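Cytochrome P450 (CYP102L1) (Mycobacterium phage Adler, PDB 6N6Q) is a virus-encoded cytochrome P450 that carries heme and probably catalyses monooxygenation, as other members of its family do. Local coordinates at residues 144-153 and 459-469; 309-320 and 431-439. All blocks are in the same frame, centred on the assembly; numbering follows the deposited sequence.

Contact 1 (144-153 and 459-469); sequences AQNNSWIDIP and KPSDLQLRLRN
I150 and L465 form an antiparallel hydrogen-bonded pair that joins the short strand 150-151, after helix 119-145, to strand 464-469; D151 and Q464 follow as a non-hydrogen-bonded pair. I150 N reaches L465 O at 2.8 Å, almost straight at 171°, and L465 N returns to I150 O at 3.1 Å. Where helix 152-169 begins, I152 N bonds to L463 O at 3.2 Å. On the face that carries I150 and L465 the packing is tight. I152 turns CG1 beside its own backbone N (chi1 -60°), which lays CG1 against L465 CG at 3.7 Å, while its CB meets L463 CD2. I150 CD1 touches L467 CD1 at 3.6 Å, and the ring of P153 rests on L463 CB and the bent chain of K459. I152 and L465 continue inward onto helix 265-296.

The other side, only partly buried, is polar and looser. R466 lays CB over the six-membered ring of W149, 4.0 Å from its centroid, and its guanidinium follows over the indole; N147 OD1 comes over the opposite guanidinium face, the amide plane turned 69° from it. E443 forms salt bridges with both R466 and R468. The backbone bonds thus set the register at this edge of the P450 beta-3 sheet, whereas E443 on the neighbouring strand, rather than a group across the contact, probably offsets part of the arginines' charge.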
loop_
_atom_site.group_PDB
_atom_site.type_symbol
_atom_site.label_atom_id
_atom_site.label_comp_id
_atom_site.label_asym_id
_atom_site.label_seq_id
_atom_site.Cartn_x
_atom_site.Cartn_y
_atom_site.Cartn_z
ATOM N N ALA A 144 -5.227 -11.538 23.908
ATOM C CA ALA A 144 -5.389 -10.609 25.021
ATOM C C ALA A 144 -5.621 -11.358 26.325
ATOM O O ALA A 144 -5.140 -10.940 27.385
ATOM C CB ALA A 144 -6.545 -9.650 24.740
ATOM N N GLN A 145 -6.358 -12.469 26.263
ATOM C CA GLN A 145 -6.611 -13.275 27.452
ATOM C C GLN A 145 -5.325 -13.892 27.990
ATOM O O GLN A 145 -5.148 -14.012 29.209
ATOM C CB GLN A 145 -7.641 -14.356 27.124
ATOM C CG GLN A 145 -7.612 -15.574 28.028
ATOM C CD GLN A 145 -8.516 -16.682 27.525
ATOM O OE1 GLN A 145 -9.048 -16.607 26.417
ATOM N NE2 GLN A 145 -8.699 -17.715 28.339
ATOM N N ASN A 146 -4.414 -14.277 27.100
ATOM C CA ASN A 146 -3.164 -14.916 27.488
ATOM C C ASN A 146 -2.028 -13.924 27.703
ATOM O O ASN A 146 -0.887 -14.350 27.913
ATOM C CB ASN A 146 -2.758 -15.956 26.441
ATOM C CG ASN A 146 -3.767 -17.082 26.318
ATOM O OD1 ASN A 146 -4.567 -17.316 27.225
ATOM N ND2 ASN A 146 -3.732 -17.788 25.194
ATOM N N ASN A 147 -2.312 -12.620 27.654
ATOM C CA ASN A 147 -1.324 -11.580 27.947
ATOM C C ASN A 147 -0.094 -11.723 27.049
ATOM O O ASN A 147 1.047 -11.765 27.515
ATOM C CB ASN A 147 -0.934 -11.609 29.429
ATOM C CG ASN A 147 -0.442 -10.267 29.932
ATOM O OD1 ASN A 147 0.646 -9.814 29.575
ATOM N ND2 ASN A 147 -1.240 -9.628 30.779
ATOM N N SER A 148 -0.335 -11.799 25.745
ATOM C CA SER A 148 0.700 -12.105 24.770
ATOM C C SER A 148 1.093 -10.857 23.990
ATOM O O SER A 148 0.258 -9.994 23.705
ATOM C CB SER A 148 0.230 -13.192 23.800
ATOM O OG SER A 148 1.234 -13.495 22.847
ATOM N N TRP A 149 2.377 -10.775 23.646
ATOM C CA TRP A 149 2.868 -9.704 22.791
ATOM C C TRP A 149 2.662 -10.082 21.330
ATOM O O TRP A 149 3.061 -11.168 20.898
ATOM C CB TRP A 149 4.342 -9.421 23.069
ATOM C CG TRP A 149 4.559 -8.652 24.331
ATOM C CD1 TRP A 149 4.927 -9.153 25.545
ATOM C CD2 TRP A 149 4.412 -7.238 24.508
ATOM N NE1 TRP A 149 5.024 -8.138 26.466
ATOM C CE2 TRP A 149 4.712 -6.953 25.855
ATOM C CE3 TRP A 149 4.057 -6.185 23.658
ATOM C CZ2 TRP A 149 4.668 -5.660 26.370
ATOM C CZ3 TRP A 149 4.015 -4.903 24.173
ATOM C CH2 TRP A 149 4.317 -4.651 25.516
ATOM N N ILE A 150 2.039 -9.184 20.576
ATOM C CA ILE A 150 1.617 -9.444 19.207
ATOM C C ILE A 150 2.549 -8.708 18.257
ATOM O O ILE A 150 2.744 -7.493 18.385
ATOM C CB ILE A 150 0.157 -9.014 18.985
ATOM C CG1 ILE A 150 -0.789 -9.914 19.782
ATOM C CG2 ILE A 150 -0.189 -9.019 17.507
ATOM C CD1 ILE A 150 -2.248 -9.550 19.632
ATOM N N ASP A 151 3.126 -9.441 17.308
ATOM C CA ASP A 151 3.864 -8.813 16.217
ATOM C C ASP A 151 2.864 -8.156 15.275
ATOM O O ASP A 151 2.159 -8.841 14.527
ATOM C CB ASP A 151 4.724 -9.843 15.494
ATOM C CG ASP A 151 5.649 -9.213 14.470
ATOM O OD1 ASP A 151 5.580 -9.591 13.281
ATOM O OD2 ASP A 151 6.434 -8.318 14.853
ATOM N N ILE A 152 2.792 -6.829 15.320
ATOM C CA ILE A 152 1.714 -6.072 14.683
ATOM C C ILE A 152 1.815 -6.088 13.159
ATOM O O ILE A 152 0.800 -6.357 12.499
ATOM C CB ILE A 152 1.665 -4.633 15.227
ATOM C CG1 ILE A 152 1.414 -4.651 16.734
ATOM C CG2 ILE A 152 0.582 -3.827 14.527
ATOM C CD1 ILE A 152 0.104 -5.303 17.124
ATOM N N PRO A 153 2.974 -5.806 12.543
ATOM C CA PRO A 153 3.010 -5.808 11.067
ATOM C C PRO A 153 2.643 -7.147 10.446
ATOM O O PRO A 153 1.942 -7.177 9.427
ATOM C CB PRO A 153 4.462 -5.416 10.753
ATOM C CG PRO A 153 4.915 -4.669 11.948
ATOM C CD PRO A 153 4.264 -5.363 13.104
ATOM N N LYS A 459 7.823 0.028 6.664
ATOM C CA LYS A 459 7.229 -0.843 7.662
ATOM C C LYS A 459 7.860 -0.590 9.024
ATOM O O LYS A 459 9.082 -0.400 9.115
ATOM C CB LYS A 459 7.406 -2.320 7.280
ATOM C CG LYS A 459 6.595 -3.284 8.125
ATOM C CD LYS A 459 6.927 -4.727 7.793
ATOM C CE LYS A 459 8.308 -5.094 8.299
ATOM N NZ LYS A 459 8.411 -4.898 9.772
ATOM N N PRO A 460 7.061 -0.570 10.090
ATOM C CA PRO A 460 7.629 -0.504 11.446
ATOM C C PRO A 460 8.284 -1.829 11.805
ATOM O O PRO A 460 7.649 -2.884 11.748
ATOM C CB PRO A 460 6.410 -0.214 12.332
ATOM C CG PRO A 460 5.334 0.252 11.391
ATOM C CD PRO A 460 5.594 -0.456 10.102
ATOM N N SER A 461 9.561 -1.771 12.175
ATOM C CA SER A 461 10.331 -2.959 12.510
ATOM C C SER A 461 10.311 -3.199 14.014
ATOM O O SER A 461 10.442 -2.260 14.805
ATOM C CB SER A 461 11.776 -2.830 12.016
ATOM O OG SER A 461 12.440 -1.744 12.637
ATOM N N ASP A 462 10.144 -4.468 14.397
ATOM C CA ASP A 462 10.119 -4.890 15.800
ATOM C C ASP A 462 8.971 -4.236 16.568
ATOM O O ASP A 462 9.083 -3.968 17.767
ATOM C CB ASP A 462 11.462 -4.609 16.486
ATOM C CG ASP A 462 11.653 -5.421 17.755
ATOM O OD1 ASP A 462 10.761 -6.230 18.090
ATOM O OD2 ASP A 462 12.699 -5.246 18.419
ATOM N N LEU A 463 7.855 -3.980 15.888
ATOM C CA LEU A 463 6.690 -3.364 16.513
ATOM C C LEU A 463 5.850 -4.442 17.189
ATOM O O LEU A 463 5.299 -5.320 16.517
ATOM C CB LEU A 463 5.859 -2.600 15.485
ATOM C CG LEU A 463 4.638 -1.867 16.045
ATOM C CD1 LEU A 463 5.065 -0.800 17.041
ATOM C CD2 LEU A 463 3.816 -1.260 14.921
ATOM N N GLN A 464 5.759 -4.373 18.515
ATOM C CA GLN A 464 4.983 -5.319 19.303
ATOM C C GLN A 464 4.044 -4.553 20.221
ATOM O O GLN A 464 4.473 -3.632 20.923
ATOM C CB GLN A 464 5.890 -6.237 20.130
ATOM C CG GLN A 464 6.612 -7.304 19.325
ATOM C CD GLN A 464 7.485 -8.192 20.193
ATOM O OE1 GLN A 464 8.132 -7.722 21.129
ATOM N NE2 GLN A 464 7.502 -9.485 19.889
ATOM N N LEU A 465 2.770 -4.930 20.210
ATOM C CA LEU A 465 1.772 -4.363 21.101
ATOM C C LEU A 465 1.128 -5.476 21.918
ATOM O O LEU A 465 1.222 -6.659 21.580
ATOM C CB LEU A 465 0.690 -3.596 20.327
ATOM C CG LEU A 465 1.106 -2.336 19.566
ATOM C CD1 LEU A 465 -0.094 -1.726 18.856
ATOM C CD2 LEU A 465 1.754 -1.325 20.499
ATOM N N ARG A 466 0.475 -5.079 23.005
ATOM C CA ARG A 466 -0.295 -5.998 23.828
ATOM C C ARG A 466 -1.668 -5.397 24.082
ATOM O O ARG A 466 -1.818 -4.177 24.198
ATOM C CB ARG A 466 0.412 -6.304 25.153
ATOM C CG ARG A 466 -0.201 -7.462 25.922
ATOM C CD ARG A 466 0.815 -8.105 26.846
ATOM N NE ARG A 466 1.373 -7.148 27.795
ATOM C CZ ARG A 466 2.361 -7.426 28.639
ATOM N NH1 ARG A 466 2.903 -8.637 28.653
ATOM N NH2 ARG A 466 2.807 -6.493 29.471
ATOM N N LEU A 467 -2.671 -6.265 24.159
ATOM C CA LEU A 467 -4.059 -5.845 24.233
ATOM C C LEU A 467 -4.733 -6.430 25.463
ATOM O O LEU A 467 -4.435 -7.552 25.884
ATOM C CB LEU A 467 -4.833 -6.282 22.986
ATOM C CG LEU A 467 -4.116 -6.138 21.647
ATOM C CD1 LEU A 467 -4.729 -7.086 20.642
ATOM C CD2 LEU A 467 -4.196 -4.708 21.149
ATOM N N ARG A 468 -5.644 -5.651 26.037
ATOM C CA ARG A 468 -6.609 -6.137 27.010
ATOM C C ARG A 468 -8.003 -5.811 26.496
ATOM O O ARG A 468 -8.226 -4.738 25.928
ATOM C CB ARG A 468 -6.406 -5.506 28.392
ATOM C CG ARG A 468 -4.982 -5.538 28.924
ATOM C CD ARG A 468 -4.418 -6.950 29.000
ATOM N NE ARG A 468 -3.329 -7.040 29.971
ATOM C CZ ARG A 468 -2.102 -6.565 29.773
ATOM N NH1 ARG A 468 -1.793 -5.956 28.636
ATOM N NH2 ARG A 468 -1.182 -6.693 30.720
ATOM N N ASN A 469 -8.935 -6.744 26.680
ATOM C CA ASN A 469 -10.320 -6.480 26.318
ATOM C C ASN A 469 -10.872 -5.355 27.185
ATOM O O ASN A 469 -10.698 -5.355 28.407
ATOM C CB ASN A 469 -11.160 -7.746 26.475
ATOM C CG ASN A 469 -10.744 -8.843 25.514
ATOM O OD1 ASN A 469 -9.952 -9.721 25.860
ATOM N ND2 ASN A 469 -11.276 -8.796 24.297
#

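Contact 2 (309-320 and 431-439); sequences DAMWPGRTFPDF and IALAAILHQ
From D309 CA, which lies 6.6 Å from H438 CA, the chain leaves its helix at W312 and loops back along helix 431-439 against the helix direction, bringing P318 beside A435 and F320 beside I431. H438 is the centre of the contact. With CG anti to its backbone N (chi1 -176°), its ring enters the loop, where P318 CG sits over one face, 3.7 Å from the centroid, and R315 NE lies off-centre over the other. In the ring plane, NE2 donates to W312 O at 3.0 Å with a bent N-H...O angle of 140°, while ND1 bonds to Q439 OE1 at 2.6 Å. Two donating nitrogens would suit a protonated imidazole, but the nearby R315 guanidinium would probably oppose it, and the charge is not settled. D309 OD1 pairs with R315 NH2 at 3.0 Å and also with R470. Farther along, I431 CG2 stands over the centre of the F320 ring at 3.9 Å, a CH-pi contact, and A434 CB meets the ring edge. The loop thus joins helix J (298-311) to the last turns of helix L (422-439); F317 reaches helix 119-145, and F320 packs on I325 of helix 322-326.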
loop_
_atom_site.group_PDB
_atom_site.type_symbol
_atom_site.label_atom_id
_atom_site.label_comp_id
_atom_site.label_asym_id
_atom_site.label_seq_id
_atom_site.Cartn_x
_atom_site.Cartn_y
_atom_site.Cartn_z
ATOM N N ASP A 309 -16.656 5.005 20.271
ATOM C CA ASP A 309 -17.613 4.648 21.314
ATOM C C ASP A 309 -18.960 5.312 21.066
ATOM O O ASP A 309 -20.012 4.701 21.294
ATOM C CB ASP A 309 -17.071 5.034 22.690
ATOM C CG ASP A 309 -15.990 4.089 23.180
ATOM O OD1 ASP A 309 -15.647 3.139 22.443
ATOM O OD2 ASP A 309 -15.480 4.299 24.302
ATOM N N ALA A 310 -18.949 6.558 20.589
ATOM C CA ALA A 310 -20.199 7.260 20.325
ATOM C C ALA A 310 -20.931 6.679 19.123
ATOM O O ALA A 310 -22.163 6.743 19.061
ATOM C CB ALA A 310 -19.931 8.750 20.112
ATOM N N MET A 311 -20.199 6.115 18.162
ATOM C CA MET A 311 -20.844 5.539 16.988
ATOM C C MET A 311 -21.493 4.197 17.306
ATOM O O MET A 311 -22.627 3.939 16.886
ATOM C CB MET A 311 -19.829 5.391 15.853
ATOM C CG MET A 311 -20.420 4.877 14.550
ATOM S SD MET A 311 -21.524 6.054 13.749
ATOM C CE MET A 311 -20.387 7.390 13.389
ATOM N N TRP A 312 -20.797 3.334 18.046
ATOM C CA TRP A 312 -21.311 2.019 18.428
ATOM C C TRP A 312 -21.213 1.882 19.941
ATOM O O TRP A 312 -20.188 1.427 20.470
ATOM C CB TRP A 312 -20.550 0.897 17.722
ATOM C CG TRP A 312 -20.535 1.020 16.227
ATOM C CD1 TRP A 312 -21.489 0.577 15.360
ATOM C CD2 TRP A 312 -19.511 1.623 15.425
ATOM N NE1 TRP A 312 -21.126 0.870 14.067
ATOM C CE2 TRP A 312 -19.915 1.511 14.080
ATOM C CE3 TRP A 312 -18.292 2.245 15.713
ATOM C CZ2 TRP A 312 -19.145 2.002 13.025
ATOM C CZ3 TRP A 312 -17.529 2.731 14.663
ATOM C CH2 TRP A 312 -17.958 2.606 13.338
ATOM N N PRO A 313 -22.255 2.275 20.672
ATOM C CA PRO A 313 -22.225 2.145 22.134
ATOM C C PRO A 313 -22.156 0.688 22.570
ATOM O O PRO A 313 -22.470 -0.235 21.814
ATOM C CB PRO A 313 -23.539 2.798 22.578
ATOM C CG PRO A 313 -23.907 3.713 21.452
ATOM C CD PRO A 313 -23.440 3.015 20.208
ATOM N N GLY A 314 -21.741 0.492 23.818
ATOM C CA GLY A 314 -21.542 -0.835 24.358
ATOM C C GLY A 314 -20.234 -1.448 23.893
ATOM O O GLY A 314 -19.563 -0.958 22.983
ATOM N N ARG A 315 -19.864 -2.551 24.540
ATOM C CA ARG A 315 -18.632 -3.256 24.215
ATOM C C ARG A 315 -18.866 -4.490 23.353
ATOM O O ARG A 315 -17.941 -5.286 23.164
ATOM C CB ARG A 315 -17.881 -3.634 25.493
ATOM C CG ARG A 315 -17.273 -2.447 26.244
ATOM C CD ARG A 315 -16.108 -1.792 25.488
ATOM N NE ARG A 315 -16.547 -0.935 24.388
ATOM C CZ ARG A 315 -17.022 0.298 24.541
ATOM N NH1 ARG A 315 -17.122 0.825 25.754
ATOM N NH2 ARG A 315 -17.401 1.003 23.484
ATOM N N THR A 316 -20.075 -4.668 22.831
ATOM C CA THR A 316 -20.300 -5.675 21.805
ATOM C C THR A 316 -19.657 -5.219 20.500
ATOM O O THR A 316 -19.555 -4.022 20.225
ATOM C CB THR A 316 -21.798 -5.912 21.609
ATOM O OG1 THR A 316 -22.424 -6.095 22.885
ATOM C CG2 THR A 316 -22.045 -7.152 20.756
ATOM N N PHE A 317 -19.206 -6.187 19.705
ATOM C CA PHE A 317 -18.547 -5.879 18.444
ATOM C C PHE A 317 -19.427 -4.948 17.611
ATOM O O PHE A 317 -20.641 -5.175 17.512
ATOM C CB PHE A 317 -18.247 -7.160 17.666
ATOM C CG PHE A 317 -17.356 -6.950 16.473
ATOM C CD1 PHE A 317 -15.978 -6.957 16.613
ATOM C CD2 PHE A 317 -17.896 -6.748 15.213
ATOM C CE1 PHE A 317 -15.154 -6.766 15.517
ATOM C CE2 PHE A 317 -17.078 -6.555 14.115
ATOM C CZ PHE A 317 -15.706 -6.566 14.266
ATOM N N PRO A 318 -18.867 -3.889 17.027
ATOM C CA PRO A 318 -19.702 -2.894 16.344
ATOM C C PRO A 318 -20.458 -3.486 15.164
ATOM O O PRO A 318 -19.919 -4.271 14.382
ATOM C CB PRO A 318 -18.688 -1.840 15.886
ATOM C CG PRO A 318 -17.537 -1.997 16.823
ATOM C CD PRO A 318 -17.460 -3.464 17.116
ATOM N N ASP A 319 -21.731 -3.101 15.053
ATOM C CA ASP A 319 -22.571 -3.448 13.908
ATOM C C ASP A 319 -22.241 -2.471 12.782
ATOM O O ASP A 319 -22.940 -1.483 12.539
ATOM C CB ASP A 319 -24.045 -3.402 14.295
ATOM C CG ASP A 319 -24.974 -3.639 13.116
ATOM O OD1 ASP A 319 -24.548 -4.274 12.127
ATOM O OD2 ASP A 319 -26.134 -3.177 13.182
ATOM N N PHE A 320 -21.141 -2.757 12.090
ATOM C CA PHE A 320 -20.638 -1.867 11.051
ATOM C C PHE A 320 -21.612 -1.812 9.881
ATOM O O PHE A 320 -21.884 -2.831 9.240
ATOM C CB PHE A 320 -19.264 -2.332 10.567
ATOM C CG PHE A 320 -18.149 -2.080 11.545
ATOM C CD1 PHE A 320 -17.703 -0.793 11.792
ATOM C CD2 PHE A 320 -17.529 -3.134 12.197
ATOM C CE1 PHE A 320 -16.671 -0.558 12.685
ATOM C CE2 PHE A 320 -16.496 -2.906 13.092
ATOM C CZ PHE A 320 -16.067 -1.616 13.335
ATOM N N ILE A 431 -12.241 0.650 9.255
ATOM C CA ILE A 431 -12.958 -0.434 9.924
ATOM C C ILE A 431 -12.011 -1.232 10.809
ATOM O O ILE A 431 -12.371 -1.641 11.920
ATOM C CB ILE A 431 -13.656 -1.342 8.893
ATOM C CG1 ILE A 431 -14.547 -0.523 7.961
ATOM C CG2 ILE A 431 -14.478 -2.410 9.597
ATOM C CD1 ILE A 431 -15.399 -1.367 7.034
ATOM N N ALA A 432 -10.786 -1.468 10.332
ATOM C CA ALA A 432 -9.818 -2.229 11.114
ATOM C C ALA A 432 -9.434 -1.484 12.386
ATOM O O ALA A 432 -9.392 -2.070 13.474
ATOM C CB ALA A 432 -8.580 -2.526 10.268
ATOM N N LEU A 433 -9.148 -0.185 12.267
ATOM C CA LEU A 433 -8.754 0.594 13.436
ATOM C C LEU A 433 -9.930 0.819 14.377
ATOM O O LEU A 433 -9.766 0.781 15.602
ATOM C CB LEU A 433 -8.156 1.930 13.000
ATOM C CG LEU A 433 -6.715 1.875 12.494
ATOM C CD1 LEU A 433 -6.338 3.188 11.847
ATOM C CD2 LEU A 433 -5.771 1.554 13.638
ATOM N N ALA A 434 -11.122 1.062 13.825
ATOM C CA ALA A 434 -12.291 1.289 14.667
ATOM C C ALA A 434 -12.604 0.064 15.514
ATOM O O ALA A 434 -12.929 0.187 16.700
ATOM C CB ALA A 434 -13.497 1.669 13.809
ATOM N N ALA A 435 -12.498 -1.130 14.925
ATOM C CA ALA A 435 -12.771 -2.351 15.675
ATOM C C ALA A 435 -11.736 -2.573 16.772
ATOM O O ALA A 435 -12.082 -2.985 17.885
ATOM C CB ALA A 435 -12.816 -3.549 14.728
ATOM N N ILE A 436 -10.464 -2.302 16.480
ATOM C CA ILE A 436 -9.412 -2.524 17.468
ATOM C C ILE A 436 -9.570 -1.567 18.645
ATOM O O ILE A 436 -9.512 -1.977 19.810
ATOM C CB ILE A 436 -8.027 -2.397 16.806
ATOM C CG1 ILE A 436 -7.803 -3.554 15.829
ATOM C CG2 ILE A 436 -6.927 -2.358 17.857
ATOM C CD1 ILE A 436 -6.557 -3.416 14.986
ATOM N N LEU A 437 -9.781 -0.279 18.358
ATOM C CA LEU A 437 -9.953 0.703 19.426
ATOM C C LEU A 437 -11.222 0.453 20.230
ATOM O O LEU A 437 -11.266 0.757 21.428
ATOM C CB LEU A 437 -9.978 2.114 18.844
ATOM C CG LEU A 437 -8.658 2.662 18.306
ATOM C CD1 LEU A 437 -8.874 4.054 17.750
ATOM C CD2 LEU A 437 -7.609 2.673 19.404
ATOM N N HIS A 438 -12.260 -0.087 19.592
ATOM C CA HIS A 438 -13.513 -0.359 20.282
ATOM C C HIS A 438 -13.412 -1.573 21.199
ATOM O O HIS A 438 -14.024 -1.584 22.273
ATOM C CB HIS A 438 -14.630 -0.562 19.255
ATOM C CG HIS A 438 -15.984 -0.758 19.858
ATOM N ND1 HIS A 438 -16.417 -1.976 20.335
ATOM C CD2 HIS A 438 -17.008 0.107 20.048
ATOM C CE1 HIS A 438 -17.647 -1.850 20.801
ATOM N NE2 HIS A 438 -18.029 -0.597 20.639
ATOM N N GLN A 439 -12.640 -2.585 20.806
ATOM C CA GLN A 439 -12.567 -3.847 21.530
ATOM C C GLN A 439 -11.376 -3.949 22.470
ATOM O O GLN A 439 -11.487 -4.596 23.518
ATOM C CB GLN A 439 -12.514 -5.018 20.542
ATOM C CG GLN A 439 -13.723 -5.114 19.636
ATOM C CD GLN A 439 -15.000 -5.371 20.406
ATOM O OE1 GLN A 439 -15.941 -4.579 20.354
ATOM N NE2 GLN A 439 -15.041 -6.485 21.128
#

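The centres of the two contacts lie about 19 Å apart on the same side of the chain's centre, and they come together where N469 ND2 approaches Q439 O at 4.3 Å. Along the sequence, contact 2 is nested within the loop closed by contact 1. Strand 440-444 connects them: it follows directly from helix 422-439 of contact 2 and flanks strand 464-469 of contact 1 on the side away from strand 150-151. Helices 119-145 and 265-296 touch both contacts. Together the two contacts tie helix D (119-145), helix J (298-311), helix L (422-439) and the beta-3 sheet into one peripheral part of the P450 fold, with the nearest side chains about 12 to 13 Å from the heme.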